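PDB 6OTU: glucose-6-phosphate isomerase from Chlamydia trachomatis D/UW-3/CX, which catalyses the reversible isomerization of glucose 6-phosphate to fructose 6-phosphate. Local coordinates for residues A[70-73]-A[74-77]; A[310-313]-A[314-317]. One frame throughout, in Å; residues are numbered along the deposited sequence.

Interaction 1 of 2, residues A[70-73]-A[74-77]; sequences ALQG and LTEE
The carbonyl oxygen of Q72 is gripped twice from the next turn of helix 65-77. T75 OG1 donates to Q72 O over 2.8 Å, and E76 N reaches the same oxygen by a weak backbone bond. The hydroxyl lands there because chi1 of T75, 77°, sets OG1 between the backbone N and the carbonyl carbon, facing the preceding turn; a threonine thus satisfies its buried hydroxyl within its own helix. Its methyl lies beside the backbone N, CG2 3.3 Å from L71 O, and the T75 side chain packs on L315 and M319 of helix 313-327.

On the outer face the amide of Q72 meets the carboxylate of E76 obliquely, one turn on. Q72 NE2 donates to E76 OE2 at 2.9 Å along an almost straight line, 171° at the hydrogen. The acceptor lies in the amide plane of Q72, but the carboxylate is turned 68° against that plane and offers its anti lone pair. A bend at chi2 of Q72 brings the amide round towards E76, whose own chain runs out extended. OE1 of Q72 accepts from M309 N, so both ends of the amide are held, which fixes its rotation.

G73 has no side chain, which suits a place where E77 OE2 comes to 4.0 Å from G73 CA. E77 N makes a straight 2.9 Å bond to G73 O, which E76 N, shared with Q72 O, also reaches weakly; E77 OE1 accepts from S19 N. A70 O and L71 O receive L74 N and T75 N in the regular pattern, and L71 and L74 pack on M319. The helix therefore presents an apolar side to its neighbours and a polar edge, where the neutral amide of Q72 may temper the charge of E76 without forming an ion pair.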
loop_
_atom_site.group_PDB
_atom_site.type_symbol
_atom_site.label_atom_id
_atom_site.label_comp_id
_atom_site.label_asym_id
_atom_site.label_seq_id
_atom_site.Cartn_x
_atom_site.Cartn_y
_atom_site.Cartn_z
ATOM N N ALA A 70 26.069 -16.160 14.812
ATOM C CA ALA A 70 25.799 -17.138 13.766
ATOM C C ALA A 70 25.326 -16.469 12.473
ATOM O O ALA A 70 25.752 -16.860 11.378
ATOM C CB ALA A 70 24.770 -18.153 14.272
ATOM N N LEU A 71 24.429 -15.480 12.566
ATOM C CA LEU A 71 24.090 -14.701 11.370
ATOM C C LEU A 71 25.349 -14.135 10.720
ATOM O O LEU A 71 25.494 -14.175 9.493
ATOM C CB LEU A 71 23.117 -13.571 11.714
ATOM C CG LEU A 71 21.656 -13.960 11.983
ATOM C CD1 LEU A 71 20.856 -12.784 12.542
ATOM C CD2 LEU A 71 20.997 -14.526 10.724
ATOM N N GLN A 72 26.286 -13.621 11.526
ATOM C CA GLN A 72 27.544 -13.159 10.942
ATOM C C GLN A 72 28.272 -14.296 10.228
ATOM O O GLN A 72 28.831 -14.099 9.139
ATOM C CB GLN A 72 28.451 -12.549 12.018
ATOM C CG GLN A 72 29.923 -12.442 11.585
ATOM C CD GLN A 72 30.158 -11.336 10.570
ATOM O OE1 GLN A 72 29.503 -10.297 10.613
ATOM N NE2 GLN A 72 31.102 -11.552 9.654
ATOM N N GLY A 73 28.292 -15.488 10.840
ATOM C CA GLY A 73 28.852 -16.654 10.172
ATOM C C GLY A 73 28.138 -16.982 8.874
ATOM O O GLY A 73 28.765 -17.390 7.898
ATOM N N LEU A 74 26.817 -16.781 8.837
ATOM C CA LEU A 74 26.068 -17.051 7.616
ATOM C C LEU A 74 26.515 -16.140 6.473
ATOM O O LEU A 74 26.638 -16.598 5.332
ATOM C CB LEU A 74 24.558 -16.921 7.875
ATOM C CG LEU A 74 23.649 -17.275 6.693
ATOM C CD1 LEU A 74 24.036 -18.639 6.134
ATOM C CD2 LEU A 74 22.164 -17.252 7.080
ATOM N N THR A 75 26.791 -14.853 6.758
ATOM C CA THR A 75 27.260 -13.954 5.701
ATOM C C THR A 75 28.598 -14.409 5.148
ATOM O O THR A 75 28.878 -14.229 3.955
ATOM C CB THR A 75 27.389 -12.509 6.193
ATOM O OG1 THR A 75 28.583 -12.366 6.973
ATOM C CG2 THR A 75 26.169 -12.086 7.001
ATOM N N GLU A 76 29.419 -15.024 5.994
ATOM C CA GLU A 76 30.725 -15.504 5.568
ATOM C C GLU A 76 30.609 -16.778 4.743
ATOM O O GLU A 76 31.164 -16.862 3.647
ATOM C CB GLU A 76 31.605 -15.743 6.787
ATOM C CG GLU A 76 31.779 -14.515 7.627
ATOM C CD GLU A 76 32.728 -14.760 8.768
ATOM O OE1 GLU A 76 33.365 -15.834 8.775
ATOM O OE2 GLU A 76 32.825 -13.900 9.660
ATOM N N GLU A 77 29.876 -17.772 5.256
ATOM C CA GLU A 77 29.740 -19.044 4.552
ATOM C C GLU A 77 29.086 -18.865 3.186
ATOM O O GLU A 77 29.422 -19.576 2.236
ATOM C CB GLU A 77 28.941 -20.025 5.413
ATOM C CG GLU A 77 29.664 -20.453 6.667
ATOM C CD GLU A 77 28.728 -20.956 7.754
ATOM O OE1 GLU A 77 27.920 -21.864 7.492
ATOM O OE2 GLU A 77 28.816 -20.444 8.883
#

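Interaction 2 of 2, residues A[310-313]-A[314-317]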
loop_
_atom_site.group_PDB
_atom_site.type_symbol
_atom_site.label_atom_id
_atom_site.label_comp_id
_atom_site.label_asym_id
_atom_site.label_seq_id
_atom_site.Cartn_x
_atom_site.Cartn_y
_atom_site.Cartn_z
ATOM N N ARG A 310 27.542 -6.541 11.866
ATOM C CA ARG A 310 27.106 -5.571 12.862
ATOM C C ARG A 310 27.556 -4.151 12.533
ATOM O O ARG A 310 26.982 -3.195 13.070
ATOM C CB ARG A 310 27.587 -5.989 14.258
ATOM C CG ARG A 310 26.639 -7.010 14.949
ATOM C CD ARG A 310 27.037 -7.358 16.395
ATOM N NE ARG A 310 26.537 -6.398 17.387
ATOM C CZ ARG A 310 27.210 -5.319 17.790
ATOM N NH1 ARG A 310 28.413 -5.054 17.292
ATOM N NH2 ARG A 310 26.687 -4.499 18.691
ATOM N N GLU A 311 28.541 -3.975 11.650
ATOM C CA GLU A 311 28.980 -2.638 11.260
ATOM C C GLU A 311 28.504 -2.220 9.863
ATOM O O GLU A 311 29.056 -1.269 9.304
ATOM C CB GLU A 311 30.499 -2.542 11.338
ATOM C CG GLU A 311 31.045 -2.711 12.733
ATOM C CD GLU A 311 32.558 -2.875 12.748
ATOM O OE1 GLU A 311 33.205 -2.687 11.683
ATOM O OE2 GLU A 311 33.098 -3.192 13.832
ATOM N N ASN A 312 27.467 -2.872 9.315
ATOM C CA ASN A 312 27.073 -2.735 7.908
ATOM C C ASN A 312 25.543 -2.646 7.836
ATOM O O ASN A 312 24.848 -3.633 8.099
ATOM C CB ASN A 312 27.613 -3.927 7.095
ATOM C CG ASN A 312 27.306 -3.843 5.589
ATOM O OD1 ASN A 312 26.234 -3.387 5.185
ATOM N ND2 ASN A 312 28.230 -4.354 4.760
ATOM N N LEU A 313 25.014 -1.469 7.474
ATOM C CA LEU A 313 23.567 -1.260 7.539
ATOM C C LEU A 313 22.795 -2.212 6.627
ATOM O O LEU A 313 21.989 -3.006 7.140
ATOM C CB LEU A 313 23.255 0.218 7.272
ATOM C CG LEU A 313 23.732 1.191 8.364
ATOM C CD1 LEU A 313 23.783 2.596 7.842
ATOM C CD2 LEU A 313 22.839 1.108 9.614
ATOM N N PRO A 314 23.014 -2.239 5.303
ATOM C CA PRO A 314 22.209 -3.149 4.475
ATOM C C PRO A 314 22.454 -4.624 4.762
ATOM O O PRO A 314 21.517 -5.423 4.648
ATOM C CB PRO A 314 22.602 -2.763 3.043
ATOM C CG PRO A 314 23.928 -2.151 3.157
ATOM C CD PRO A 314 23.970 -1.468 4.483
ATOM N N LEU A 315 23.663 -5.001 5.173
ATOM C CA LEU A 315 23.938 -6.398 5.484
ATOM C C LEU A 315 23.234 -6.835 6.765
ATOM O O LEU A 315 22.710 -7.950 6.840
ATOM C CB LEU A 315 25.450 -6.622 5.603
ATOM C CG LEU A 315 25.826 -8.098 5.754
ATOM C CD1 LEU A 315 25.197 -8.897 4.612
ATOM C CD2 LEU A 315 27.337 -8.282 5.784
ATOM N N LEU A 316 23.231 -5.980 7.791
ATOM C CA LEU A 316 22.506 -6.297 9.019
ATOM C C LEU A 316 21.010 -6.387 8.755
ATOM O O LEU A 316 20.348 -7.343 9.171
ATOM C CB LEU A 316 22.799 -5.237 10.087
ATOM C CG LEU A 316 22.250 -5.371 11.508
ATOM C CD1 LEU A 316 22.440 -6.781 12.058
ATOM C CD2 LEU A 316 22.940 -4.360 12.428
ATOM N N SER A 317 20.459 -5.395 8.057
ATOM C CA SER A 317 19.032 -5.405 7.789
ATOM C C SER A 317 18.639 -6.637 6.974
ATOM O O SER A 317 17.632 -7.286 7.269
ATOM C CB SER A 317 18.635 -4.110 7.090
ATOM O OG SER A 317 17.433 -4.285 6.369
#
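N312 caps helix 313-327 from the N-cap position, its side chain accepting from L315 N and its main-chain carbonyl from L316 N. P314 stands second in the first turn, after L313, where proline fits well because its nitrogen has no hydrogen to leave without a partner. Its ring crosses the N312 side chain at about a right angle, with CD 3.0 Å from N312 OD1. L315 follows: its N donates to N312 OD1 at 3.0 Å, from above the carbonyl plane, 56° out of it. A chi1 of -177° puts the N312 amide across L315 CB, again at about a right angle, with N312 CG 3.3 Å from L315 CB. The other end of the amide, ND2, donates to T306 O and A304 O in the preceding loop, so asparagine suits the cap by accepting and donating at once. L316 N then donates to N312 O at 2.9 Å, the first main-chain bond of the helix, while the L316 side chain lies on Y56 and Y58. S317 closes the turn: its N donates to L313 O over 3.0 Å with an angle of 173° at the hydrogen.

How the interactions relate
Following the chain, interaction 1 comes first, within the last two turns of helix 65-77, and interaction 2 follows more than two hundred residues later, where the loop after helix 287-303 enters helix 313-327. Each closes only a local turn, and they stand in series, neither nesting nor crossing. In space their centres are about 12 Å apart, and they touch where T75 CG2 packs 4.1 Å from L315 CD1. M309, just ahead of 310-313, is also tied to Q72. The end of one helix is thus joined to the beginning of another, and helix 313-327 continues the packing towards strand 54-57 and helix 466-487.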